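Local atomic coordinates of second substrate binding domain of putative amino acid ABC transporter (Streptococcus pneumoniae, PDB entry 4OEN), a protein that probably binds an amino acid outside the cell and hands it to the membrane part of an ABC transporter, as family 3 solute-binding proteins do. Residues I7-S12 against I28-I33; Q40-E45 against P195-M200; A102-L107 against S178-G183; G113-T118 against S142-S147. All blocks are in the same frame, centred on the assembly; numbering follows the deposited sequence. Where two conformers were deposited one is given.

Interaction 1 (I7-S12 against I28-I33); sequences IASDSS and IDMELI
Ser-9 meets Met-30, and Ile-7 meets Ile-33, without any flat group between them. The nearest flat group is the carboxylate of Asp-29, which touches nothing on 7-12 although its CB is directed at that segment. Gly-69 N gives OD2 a hydrogen bond, and Tyr-86 OH makes a weak one with OD1. The contact is made by a methionine methyl on a serine hydroxymethyl and by two isoleucine branches. Met-30 bends twice along its chain (chi2 -61°, chi3 93°), and this brings its methyl around to Ser-9. Met-30 CE sits 3.5 Å from Ser-9 OG and 3.7 Å from Ser-9 CB. The hydroxyl finds its polar partner elsewhere, in Ile-67 O, and so this buried polar atom can lie beside a methyl with its bonding need met. The second touch is looser: Ile-7 CG1 lies 4.3 Å from Ile-33 CG1, a purely apolar meeting. The backbones stay well apart, with Ile-7 CA 8.6 Å from Ile-33 CA. The arrangement is that of a beta-alpha-beta unit. Strand 5-8 and strand 44-47 run parallel, the connection between them runs through the small hairpin 18-19/25-26 and then helix 28-40, and Met-30 and Ile-33 both pack on Ile-46 of the second strand. Behind the helix, Leu-32 turns to Phe-201 and Leu-208 of helix 195-210, and Ile-28 to Leu-218 of helix 213-222.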
loop_
_atom_site.group_PDB
_atom_site.type_symbol
_atom_site.label_atom_id
_atom_site.label_comp_id
_atom_site.label_asym_id
_atom_site.label_seq_id
_atom_site.Cartn_x
_atom_site.Cartn_y
_atom_site.Cartn_z
ATOM N N ILE A 7 -3.921 4.126 -18.765
ATOM C CA ILE A 7 -3.610 4.122 -17.342
ATOM C C ILE A 7 -2.277 3.445 -17.120
ATOM O O ILE A 7 -2.113 2.283 -17.444
ATOM C CB ILE A 7 -4.676 3.383 -16.497
ATOM C CG1 ILE A 7 -6.079 3.907 -16.823
ATOM C CG2 ILE A 7 -4.355 3.518 -15.002
ATOM C CD1 ILE A 7 -6.257 5.388 -16.547
ATOM N N ALA A 8 -1.324 4.183 -16.573
ATOM C CA ALA A 8 0.010 3.647 -16.375
ATOM C C ALA A 8 0.219 3.240 -14.924
ATOM O O ALA A 8 -0.304 3.880 -14.007
ATOM C CB ALA A 8 1.046 4.672 -16.808
ATOM N N SER A 9 0.987 2.173 -14.719
ATOM C CA SER A 9 1.189 1.650 -13.384
ATOM C C SER A 9 2.592 1.086 -13.194
ATOM O O SER A 9 3.423 1.086 -14.111
ATOM C CB SER A 9 0.131 0.571 -13.095
ATOM O OG SER A 9 0.169 0.173 -11.741
ATOM N N ASP A 10 2.865 0.642 -11.972
ATOM C CA ASP A 10 4.096 -0.072 -11.665
ATOM C C ASP A 10 3.992 -1.522 -12.122
ATOM O O ASP A 10 2.940 -1.977 -12.569
ATOM C CB ASP A 10 4.359 0.020 -10.156
ATOM C CG ASP A 10 5.801 -0.232 -9.773
ATOM O OD1 ASP A 10 6.682 -0.386 -10.650
ATOM O OD2 ASP A 10 6.064 -0.228 -8.559
ATOM N N SER A 11 5.088 -2.252 -12.013
ATOM C CA SER A 11 5.098 -3.648 -12.406
ATOM C C SER A 11 5.262 -4.582 -11.206
ATOM O O SER A 11 4.923 -5.763 -11.283
ATOM C CB SER A 11 6.213 -3.893 -13.430
ATOM O OG SER A 11 7.481 -3.581 -12.886
ATOM N N SER A 12 5.767 -4.054 -10.095
ATOM C CA SER A 12 6.087 -4.900 -8.953
ATOM C C SER A 12 5.923 -4.147 -7.636
ATOM O O SER A 12 6.890 -3.659 -7.053
ATOM C CB SER A 12 7.510 -5.445 -9.075
ATOM O OG SER A 12 7.817 -6.299 -7.987
ATOM N N ILE A 28 -4.718 -5.085 -6.133
ATOM C CA ILE A 28 -5.797 -4.170 -5.773
ATOM C C ILE A 28 -6.046 -3.094 -6.833
ATOM O O ILE A 28 -7.186 -2.834 -7.231
ATOM C CB ILE A 28 -5.477 -3.480 -4.434
ATOM C CG1 ILE A 28 -5.371 -4.524 -3.325
ATOM C CG2 ILE A 28 -6.483 -2.377 -4.133
ATOM C CD1 ILE A 28 -4.907 -3.938 -1.984
ATOM N N ASP A 29 -4.969 -2.467 -7.288
ATOM C CA ASP A 29 -5.085 -1.359 -8.237
ATOM C C ASP A 29 -5.618 -1.784 -9.576
ATOM O O ASP A 29 -6.401 -1.060 -10.196
ATOM C CB ASP A 29 -3.741 -0.697 -8.465
ATOM C CG ASP A 29 -3.306 0.139 -7.310
ATOM O OD1 ASP A 29 -4.099 0.307 -6.351
ATOM O OD2 ASP A 29 -2.167 0.630 -7.391
ATOM N N MET A 30 -5.167 -2.951 -10.029
ATOM C CA MET A 30 -5.567 -3.460 -11.338
ATOM C C MET A 30 -7.039 -3.793 -11.316
ATOM O O MET A 30 -7.785 -3.413 -12.220
ATOM C CB MET A 30 -4.734 -4.677 -11.724
ATOM C CG MET A 30 -3.236 -4.344 -11.909
ATOM S SD MET A 30 -2.862 -3.136 -13.223
ATOM C CE MET A 30 -2.836 -1.576 -12.331
ATOM N N GLU A 31 -7.470 -4.481 -10.262
ATOM C CA GLU A 31 -8.876 -4.833 -10.165
ATOM C C GLU A 31 -9.753 -3.601 -9.987
ATOM O O GLU A 31 -10.834 -3.522 -10.562
ATOM C CB GLU A 31 -9.105 -5.822 -9.024
ATOM C CG GLU A 31 -8.486 -7.174 -9.306
ATOM C CD GLU A 31 -9.065 -8.295 -8.458
ATOM O OE1 GLU A 31 -10.292 -8.313 -8.204
ATOM O OE2 GLU A 31 -8.281 -9.165 -8.050
ATOM N N LEU A 32 -9.288 -2.645 -9.183
ATOM C CA LEU A 32 -10.080 -1.462 -8.881
ATOM C C LEU A 32 -10.277 -0.583 -10.121
ATOM O O LEU A 32 -11.390 -0.172 -10.412
ATOM C CB LEU A 32 -9.423 -0.666 -7.759
ATOM C CG LEU A 32 -10.091 0.659 -7.400
ATOM C CD1 LEU A 32 -11.478 0.424 -6.857
ATOM C CD2 LEU A 32 -9.215 1.412 -6.421
ATOM N N ILE A 33 -9.212 -0.309 -10.875
ATOM C CA ILE A 33 -9.399 0.574 -12.024
ATOM C C ILE A 33 -10.300 -0.087 -13.079
ATOM O O ILE A 33 -11.137 0.576 -13.689
ATOM C CB ILE A 33 -8.046 1.015 -12.650
ATOM C CG1 ILE A 33 -8.273 2.191 -13.606
ATOM C CG2 ILE A 33 -7.298 -0.152 -13.305
ATOM C CD1 ILE A 33 -8.902 3.392 -12.938
#

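Interaction 2 (Q40-E45 against P195-M200); sequences QGFEIE and PELIEM. With SO4 (sulfate ion), chain C.
Phe-42 and Met-200 pack in the enclosed part of this contact, and Gln-40 lies along its more open edge. The Met-200 side chain and the phenyl group slide past each other in opposite directions. Met-200 CE is 3.6 Å from Phe-42 CD2, and the bend at the end of the chain (chi3 -64°) turns this methyl to the ring. The sulfur takes part too, in an oblique Met-aromatic contact, with Met-200 SD 4.8 Å from the centroid of the Phe-42 ring. Leu-197 comes to the same ring at about a right angle. Its CD1 lies 4.2 Å from the Phe-42 centroid, 29° off the normal, an off-centre CH-pi contact. Tyr-5 adds an edge-to-face contact with Phe-42, and Ile-36 and Ala-37 of helix 28-40 pack on it as well. At the open edge the stem of Gln-40 still packs closely, with Gln-40 CG 3.3 Å from Met-200 O. Its amide is split, OE1 lying along Met-200 CA and CB and NE2 facing the sulfate. Gln-40 NE2 gives a nearly straight hydrogen bond of 3.2 Å to sulfate O3 (165°), and Asn-207 binds the same ion. Between segments 40-45 and 195-200 the grip is therefore apolar and aromatic. The sulfate, probably from the crystallisation liquor, marks a place where amide donors can receive an anion and need not reflect a natural ligand.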
loop_
_atom_site.group_PDB
_atom_site.type_symbol
_atom_site.label_atom_id
_atom_site.label_comp_id
_atom_site.label_asym_id
_atom_site.label_seq_id
_atom_site.Cartn_x
_atom_site.Cartn_y
_atom_site.Cartn_z
ATOM N N GLN A 40 -18.390 3.000 -14.726
ATOM C CA GLN A 40 -18.537 4.358 -15.228
ATOM C C GLN A 40 -18.626 4.429 -16.746
ATOM O O GLN A 40 -18.824 5.500 -17.311
ATOM C CB GLN A 40 -17.360 5.202 -14.746
ATOM C CG GLN A 40 -17.389 5.435 -13.257
ATOM C CD GLN A 40 -18.539 6.318 -12.848
ATOM O OE1 GLN A 40 -18.627 7.472 -13.266
ATOM N NE2 GLN A 40 -19.442 5.784 -12.024
ATOM N N GLY A 41 -18.453 3.285 -17.394
ATOM C CA GLY A 41 -18.636 3.194 -18.831
ATOM C C GLY A 41 -17.560 3.852 -19.667
ATOM O O GLY A 41 -17.846 4.354 -20.756
ATOM N N PHE A 42 -16.327 3.863 -19.177
ATOM C CA PHE A 42 -15.223 4.242 -20.054
ATOM C C PHE A 42 -14.291 3.063 -20.303
ATOM O O PHE A 42 -14.332 2.059 -19.593
ATOM C CB PHE A 42 -14.460 5.472 -19.523
ATOM C CG PHE A 42 -13.826 5.309 -18.160
ATOM C CD1 PHE A 42 -12.517 4.855 -18.020
ATOM C CD2 PHE A 42 -14.515 5.696 -17.016
ATOM C CE1 PHE A 42 -11.929 4.753 -16.761
ATOM C CE2 PHE A 42 -13.943 5.597 -15.763
ATOM C CZ PHE A 42 -12.653 5.119 -15.626
ATOM N N GLU A 43 -13.508 3.170 -21.369
ATOM C CA GLU A 43 -12.543 2.137 -21.728
ATOM C C GLU A 43 -11.155 2.538 -21.267
ATOM O O GLU A 43 -10.823 3.723 -21.226
ATOM C CB GLU A 43 -12.537 1.893 -23.239
ATOM C CG GLU A 43 -13.769 1.185 -23.765
ATOM C CD GLU A 43 -13.563 0.635 -25.164
ATOM O OE1 GLU A 43 -12.574 1.027 -25.821
ATOM O OE2 GLU A 43 -14.395 -0.183 -25.611
ATOM N N ILE A 44 -10.352 1.543 -20.908
ATOM C CA ILE A 44 -8.976 1.806 -20.521
ATOM C C ILE A 44 -8.027 0.847 -21.196
ATOM O O ILE A 44 -8.398 -0.261 -21.589
ATOM C CB ILE A 44 -8.753 1.688 -19.004
ATOM C CG1 ILE A 44 -9.163 0.294 -18.518
ATOM C CG2 ILE A 44 -9.498 2.792 -18.249
ATOM C CD1 ILE A 44 -8.945 0.074 -17.006
ATOM N N GLU A 45 -6.795 1.314 -21.351
ATOM C CA GLU A 45 -5.670 0.458 -21.676
ATOM C C GLU A 45 -4.705 0.614 -20.513
ATOM O O GLU A 45 -4.349 1.727 -20.159
ATOM C CB GLU A 45 -4.996 0.852 -22.978
ATOM C CG GLU A 45 -3.732 0.046 -23.248
ATOM C CD GLU A 45 -2.807 0.717 -24.248
ATOM O OE1 GLU A 45 -3.076 1.879 -24.625
ATOM O OE2 GLU A 45 -1.811 0.080 -24.656
ATOM N N PRO A 195 -9.916 16.207 -16.128
ATOM C CA PRO A 195 -10.682 16.318 -14.885
ATOM C C PRO A 195 -11.870 15.352 -14.833
ATOM O O PRO A 195 -12.269 14.923 -13.751
ATOM C CB PRO A 195 -11.143 17.781 -14.891
ATOM C CG PRO A 195 -11.180 18.155 -16.326
ATOM C CD PRO A 195 -10.032 17.424 -16.956
ATOM N N GLU A 196 -12.404 14.978 -15.991
ATOM C CA GLU A 196 -13.569 14.105 -16.016
ATOM C C GLU A 196 -13.187 12.695 -15.577
ATOM O O GLU A 196 -14.012 11.960 -15.044
ATOM C CB GLU A 196 -14.216 14.095 -17.403
ATOM C CG GLU A 196 -13.515 13.263 -18.467
ATOM C CD GLU A 196 -12.244 13.894 -19.020
ATOM O OE1 GLU A 196 -11.929 15.062 -18.693
ATOM O OE2 GLU A 196 -11.548 13.201 -19.791
ATOM N N LEU A 197 -11.923 12.332 -15.761
ATOM C CA LEU A 197 -11.456 11.022 -15.337
ATOM C C LEU A 197 -11.392 10.940 -13.815
ATOM O O LEU A 197 -11.730 9.914 -13.226
ATOM C CB LEU A 197 -10.088 10.726 -15.931
ATOM C CG LEU A 197 -9.447 9.367 -15.641
ATOM C CD1 LEU A 197 -10.391 8.219 -15.986
ATOM C CD2 LEU A 197 -8.140 9.258 -16.438
ATOM N N ILE A 198 -10.959 12.027 -13.177
ATOM C CA ILE A 198 -10.983 12.091 -11.716
ATOM C C ILE A 198 -12.427 12.026 -11.214
ATOM O O ILE A 198 -12.737 11.290 -10.264
ATOM C CB ILE A 198 -10.309 13.379 -11.184
ATOM C CG1 ILE A 198 -8.799 13.332 -11.423
ATOM C CG2 ILE A 198 -10.623 13.596 -9.704
ATOM C CD1 ILE A 198 -8.085 12.160 -10.701
ATOM N N GLU A 199 -13.310 12.788 -11.856
ATOM C CA GLU A 199 -14.729 12.785 -11.503
ATOM C C GLU A 199 -15.318 11.374 -11.565
ATOM O O GLU A 199 -15.982 10.923 -10.635
ATOM C CB GLU A 199 -15.520 13.717 -12.427
ATOM C CG GLU A 199 -15.179 15.193 -12.294
ATOM C CD GLU A 199 -15.979 16.083 -13.246
ATOM O OE1 GLU A 199 -17.072 15.669 -13.696
ATOM O OE2 GLU A 199 -15.506 17.199 -13.550
ATOM N N MET A 200 -15.053 10.671 -12.661
ATOM C CA MET A 200 -15.562 9.310 -12.820
ATOM C C MET A 200 -14.889 8.324 -11.872
ATOM O O MET A 200 -15.528 7.377 -11.393
ATOM C CB MET A 200 -15.396 8.850 -14.266
ATOM C CG MET A 200 -16.330 9.587 -15.211
ATOM S SD MET A 200 -16.320 8.937 -16.880
ATOM C CE MET A 200 -14.628 9.288 -17.373
HETATM S S SO4 C . -22.944 7.353 -11.426
HETATM O O1 SO4 C . -22.957 6.128 -12.224
HETATM O O2 SO4 C . -24.172 7.434 -10.638
HETATM O O3 SO4 C . -21.792 7.352 -10.532
HETATM O O4 SO4 C . -22.860 8.509 -12.315
#

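Interaction 3 (A102-L107 against S178-G183); sequences ASYEDL and SGTPIG
Tyr-104 reaches Ser-178 and Thr-180 through water. Direct touches are slight: Tyr-104 OH stands 4.1 Å from Ser-178 O and 4.3 Å from Thr-180 OG1, too far for direct hydrogen bonding. Two waters fill in. Water 2 lies in the plane of the Tyr-104 ring at its edge, 2.7 Å from Tyr-104 OH and 2.6 Å from Thr-180 OG1, and it donates to Ser-178 O at 2.8 Å. Water 1 joins Tyr-104 OH to the same carbonyl, again as donor to Ser-178 O, but over a longer 3.2 Å. That carbonyl thus accepts from both waters, and the phenol oxygen belongs to both bridges. Other hydrogen bonds shape the turn that carries the tyrosine. Ser-103 OG accepts from Asp-106 N, forming an ST motif, and Asp-106 OD2 uses its anti lone pair to take Ala-102 N at 2.9 Å. Around them, the Tyr-104 ring meets that of Tyr-131 with the planes at about 40°, and touches Met-157 of strand 155-159. On the other side, Thr-180 pairs through its backbone with Thr-91 of strand 87-96 and packs on Phe-123 of helix 119-126. The bridge thus links the loop after strand 87-96 to the start of its antiparallel neighbour, strand 180-190.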
loop_
_atom_site.group_PDB
_atom_site.type_symbol
_atom_site.label_atom_id
_atom_site.label_comp_id
_atom_site.label_asym_id
_atom_site.label_seq_id
_atom_site.Cartn_x
_atom_site.Cartn_y
_atom_site.Cartn_z
ATOM N N ALA A 102 0.664 -7.648 22.916
ATOM C CA ALA A 102 -0.684 -7.170 22.613
ATOM C C ALA A 102 -0.848 -5.654 22.780
ATOM O O ALA A 102 -1.961 -5.127 22.672
ATOM C CB ALA A 102 -1.695 -7.897 23.485
ATOM N N SER A 103 0.259 -4.963 23.036
ATOM C CA SER A 103 0.266 -3.510 23.161
ATOM C C SER A 103 1.693 -3.009 23.000
ATOM O O SER A 103 2.632 -3.780 23.114
ATOM C CB SER A 103 -0.291 -3.060 24.505
ATOM O OG SER A 103 0.586 -3.400 25.565
ATOM N N TYR A 104 1.859 -1.718 22.749
ATOM C CA TYR A 104 3.213 -1.177 22.640
ATOM C C TYR A 104 3.907 -1.228 24.002
ATOM O O TYR A 104 5.118 -1.382 24.080
ATOM C CB TYR A 104 3.195 0.256 22.104
ATOM C CG TYR A 104 2.812 0.357 20.648
ATOM C CD1 TYR A 104 3.432 -0.428 19.682
ATOM C CD2 TYR A 104 1.806 1.220 20.241
ATOM C CE1 TYR A 104 3.073 -0.328 18.333
ATOM C CE2 TYR A 104 1.439 1.311 18.913
ATOM C CZ TYR A 104 2.068 0.547 17.972
ATOM O OH TYR A 104 1.671 0.673 16.666
ATOM N N GLU A 105 3.130 -1.088 25.066
ATOM C CA GLU A 105 3.658 -1.208 26.425
ATOM C C GLU A 105 4.293 -2.580 26.656
ATOM O O GLU A 105 5.267 -2.703 27.404
ATOM C CB GLU A 105 2.549 -0.966 27.458
ATOM C CG GLU A 105 2.116 0.493 27.602
ATOM C CD GLU A 105 1.114 0.939 26.545
ATOM O OE1 GLU A 105 0.688 0.105 25.714
ATOM O OE2 GLU A 105 0.753 2.139 26.547
ATOM N N ASP A 106 3.752 -3.614 26.006
ATOM C CA ASP A 106 4.306 -4.966 26.145
ATOM C C ASP A 106 5.713 -5.084 25.555
ATOM O O ASP A 106 6.426 -6.055 25.822
ATOM C CB ASP A 106 3.396 -5.997 25.478
ATOM C CG ASP A 106 2.128 -6.267 26.272
ATOM O OD1 ASP A 106 2.073 -5.903 27.468
ATOM O OD2 ASP A 106 1.187 -6.868 25.701
ATOM N N LEU A 107 6.100 -4.096 24.758
ATOM C CA LEU A 107 7.394 -4.115 24.100
ATOM C C LEU A 107 8.514 -3.606 24.990
ATOM O O LEU A 107 9.665 -3.583 24.560
ATOM C CB LEU A 107 7.357 -3.274 22.814
ATOM C CG LEU A 107 6.468 -3.836 21.706
ATOM C CD1 LEU A 107 6.381 -2.802 20.591
ATOM C CD2 LEU A 107 7.081 -5.140 21.214
ATOM N N SER A 178 -3.775 -2.070 16.337
ATOM C CA SER A 178 -4.195 -1.304 15.166
ATOM C C SER A 178 -3.047 -0.439 14.654
ATOM O O SER A 178 -2.215 0.030 15.428
ATOM C CB SER A 178 -5.407 -0.425 15.476
ATOM O OG SER A 178 -5.052 0.645 16.331
ATOM N N GLY A 179 -3.021 -0.249 13.342
ATOM C CA GLY A 179 -1.966 0.502 12.688
ATOM C C GLY A 179 -2.070 1.989 12.922
ATOM O O GLY A 179 -3.112 2.497 13.375
ATOM N N THR A 180 -0.973 2.683 12.631
ATOM C CA THR A 180 -0.901 4.137 12.706
ATOM C C THR A 180 -0.800 4.678 11.289
ATOM O O THR A 180 0.075 4.259 10.516
ATOM C CB THR A 180 0.312 4.618 13.535
ATOM O OG1 THR A 180 0.096 4.309 14.917
ATOM C CG2 THR A 180 0.502 6.112 13.404
ATOM N N PRO A 181 -1.692 5.615 10.943
ATOM C CA PRO A 181 -1.756 6.162 9.588
ATOM C C PRO A 181 -0.477 6.878 9.183
ATOM O O PRO A 181 0.080 7.657 9.966
ATOM C CB PRO A 181 -2.935 7.140 9.659
ATOM C CG PRO A 181 -3.028 7.514 11.098
ATOM C CD PRO A 181 -2.666 6.263 11.844
ATOM N N ILE A 182 -0.015 6.605 7.971
ATOM C CA ILE A 182 1.159 7.291 7.451
ATOM C C ILE A 182 0.820 8.039 6.166
ATOM O O ILE A 182 1.585 8.893 5.723
ATOM C CB ILE A 182 2.329 6.311 7.219
ATOM C CG1 ILE A 182 1.976 5.246 6.190
ATOM C CG2 ILE A 182 2.733 5.658 8.536
ATOM C CD1 ILE A 182 3.060 4.195 6.012
ATOM N N GLY A 183 -0.341 7.753 5.580
ATOM C CA GLY A 183 -0.730 8.477 4.384
ATOM C C GLY A 183 -1.943 7.925 3.673
ATOM O O GLY A 183 -2.550 6.956 4.120
HETATM O O HOH W 1 0.585 -1.445 15.179
HETATM O O HOH W 2 -0.495 2.117 16.104
#

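Interaction 4 (G113-T118 against S142-S147); sequences GVKNGT and SSMYDS
Met-144 reaches across to Gly-113, Val-114 and Lys-115. Its CB is directed at the strand, and the chain runs out extended, with CG anti to the backbone N (chi1 -177°). Next comes CG, which lies over Gly-113. Gly-113, with no side chain, lets the methionine chain lie close to the strand; Gly-113 CA and Met-144 CA are 6.2 Å apart. SD then settles against the backbone, 3.7 Å from Gly-113 C and 3.5 Å from Val-114 CA. The chain turns at chi3 (72°), and the methyl swings to the stem of Lys-115, Met-144 CE being 4.0 Å from both CG and CD of that lysine. The two side chains cross at about a right angle. Where the strand ends, a type II turn runs from Lys-115 to Thr-118, where Thr-118 OG1 donates to Lys-115 O at 2.7 Å and also caps the helix that follows. Strand 113-115 and helix 142-147 run antiparallel, at 172° and 8.4 Å between axes. Helix 141-150 connects strands 134-138 and 155-159, parallel neighbours on either side of strand 111-115, and so covers the middle strand of the three. Val-114 points away from it, to helix 119-126.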
loop_
_atom_site.group_PDB
_atom_site.type_symbol
_atom_site.label_atom_id
_atom_site.label_comp_id
_atom_site.label_asym_id
_atom_site.label_seq_id
_atom_site.Cartn_x
_atom_site.Cartn_y
_atom_site.Cartn_z
ATOM N N GLY A 113 12.326 -5.193 15.171
ATOM C CA GLY A 113 12.978 -5.006 13.882
ATOM C C GLY A 113 12.268 -4.009 12.980
ATOM O O GLY A 113 11.042 -3.857 13.031
ATOM N N VAL A 114 13.044 -3.326 12.141
ATOM C CA VAL A 114 12.471 -2.378 11.199
ATOM C C VAL A 114 13.412 -2.198 10.010
ATOM O O VAL A 114 14.618 -2.416 10.137
ATOM C CB VAL A 114 12.178 -1.022 11.878
ATOM C CG1 VAL A 114 13.450 -0.216 12.112
ATOM C CG2 VAL A 114 11.144 -0.218 11.082
ATOM N N LYS A 115 12.850 -1.848 8.857
ATOM C CA LYS A 115 13.686 -1.610 7.674
ATOM C C LYS A 115 14.172 -0.169 7.663
ATOM O O LYS A 115 13.407 0.768 7.933
ATOM C CB LYS A 115 12.920 -1.923 6.389
ATOM C CG LYS A 115 12.616 -3.402 6.239
ATOM C CD LYS A 115 11.430 -3.653 5.306
ATOM C CE LYS A 115 11.642 -3.117 3.917
ATOM N NZ LYS A 115 10.459 -3.424 3.046
ATOM N N ASN A 116 15.453 -0.003 7.378
ATOM C CA ASN A 116 16.037 1.329 7.349
ATOM C C ASN A 116 15.412 2.206 6.270
ATOM O O ASN A 116 15.161 1.744 5.155
ATOM C CB ASN A 116 17.532 1.234 7.107
ATOM C CG ASN A 116 18.215 2.560 7.277
ATOM O OD1 ASN A 116 18.051 3.208 8.307
ATOM N ND2 ASN A 116 18.963 2.988 6.264
ATOM N N GLY A 117 15.189 3.477 6.600
ATOM C CA GLY A 117 14.703 4.455 5.638
ATOM C C GLY A 117 13.202 4.471 5.419
ATOM O O GLY A 117 12.712 5.067 4.456
ATOM N N THR A 118 12.457 3.825 6.313
ATOM C CA THR A 118 11.024 3.657 6.120
ATOM C C THR A 118 10.208 4.468 7.108
ATOM O O THR A 118 10.712 4.891 8.156
ATOM C CB THR A 118 10.617 2.191 6.269
ATOM O OG1 THR A 118 10.878 1.772 7.617
ATOM C CG2 THR A 118 11.410 1.326 5.312
ATOM N N SER A 142 13.721 -9.400 3.897
ATOM C CA SER A 142 14.039 -10.820 4.087
ATOM C C SER A 142 14.846 -11.073 5.353
ATOM O O SER A 142 14.556 -11.999 6.114
ATOM C CB SER A 142 14.798 -11.366 2.878
ATOM O OG SER A 142 14.024 -11.233 1.706
ATOM N N SER A 143 15.850 -10.235 5.591
ATOM C CA SER A 143 16.699 -10.395 6.754
ATOM C C SER A 143 15.878 -10.138 8.005
ATOM O O SER A 143 16.011 -10.839 9.005
ATOM C CB SER A 143 17.896 -9.445 6.687
ATOM O OG SER A 143 18.799 -9.691 7.746
ATOM N N MET A 144 15.027 -9.125 7.932
ATOM C CA MET A 144 14.189 -8.763 9.064
ATOM C C MET A 144 13.235 -9.886 9.453
ATOM O O MET A 144 13.123 -10.222 10.633
ATOM C CB MET A 144 13.393 -7.497 8.755
ATOM C CG MET A 144 12.543 -7.045 9.943
ATOM S SD MET A 144 11.705 -5.471 9.658
ATOM C CE MET A 144 10.445 -5.943 8.469
ATOM N N TYR A 145 12.548 -10.461 8.472
ATOM C CA TYR A 145 11.588 -11.520 8.792
ATOM C C TYR A 145 12.293 -12.830 9.163
ATOM O O TYR A 145 11.747 -13.638 9.918
ATOM C CB TYR A 145 10.593 -11.703 7.638
ATOM C CG TYR A 145 9.555 -10.596 7.644
ATOM C CD1 TYR A 145 8.535 -10.587 8.587
ATOM C CD2 TYR A 145 9.620 -9.535 6.745
ATOM C CE1 TYR A 145 7.595 -9.570 8.622
ATOM C CE2 TYR A 145 8.681 -8.507 6.771
ATOM C CZ TYR A 145 7.673 -8.527 7.720
ATOM O OH TYR A 145 6.736 -7.517 7.762
ATOM N N ASP A 146 13.516 -13.034 8.681
ATOM C CA ASP A 146 14.308 -14.176 9.121
ATOM C C ASP A 146 14.606 -14.047 10.607
ATOM O O ASP A 146 14.503 -15.010 11.365
ATOM C CB ASP A 146 15.612 -14.282 8.330
ATOM C CG ASP A 146 15.404 -14.820 6.932
ATOM O OD1 ASP A 146 14.250 -15.156 6.586
ATOM O OD2 ASP A 146 16.399 -14.921 6.185
ATOM N N SER A 147 14.982 -12.837 11.017
ATOM C CA SER A 147 15.277 -12.570 12.405
ATOM C C SER A 147 14.033 -12.754 13.281
ATOM O O SER A 147 14.123 -13.306 14.375
ATOM C CB SER A 147 15.843 -11.153 12.551
ATOM O OG SER A 147 16.189 -10.871 13.898
#

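Overall arrangement
From the N terminus, interaction 1 closes first, a short loop between strand 5-8 and helix 28-40. Interaction 2 opens just afterwards at 40-45 and does not close until 195-200, spanning most of the chain. Within that span interaction 3 runs from 102-107 to 178-183, and interaction 4 lies wholly within interaction 3; none cross. Interactions 1 and 2 touch, Ile-7 N probably bonding to Glu-45 O, and build one side of the molecule. Interactions 3 and 4 lie on the opposite side of the chain's centre. Strand 180-190, which carries part of interaction 3, pairs antiparallel with 87-96 and with 65-66, joining the two sides, as in the two-lobed type II periplasmic binding protein fold.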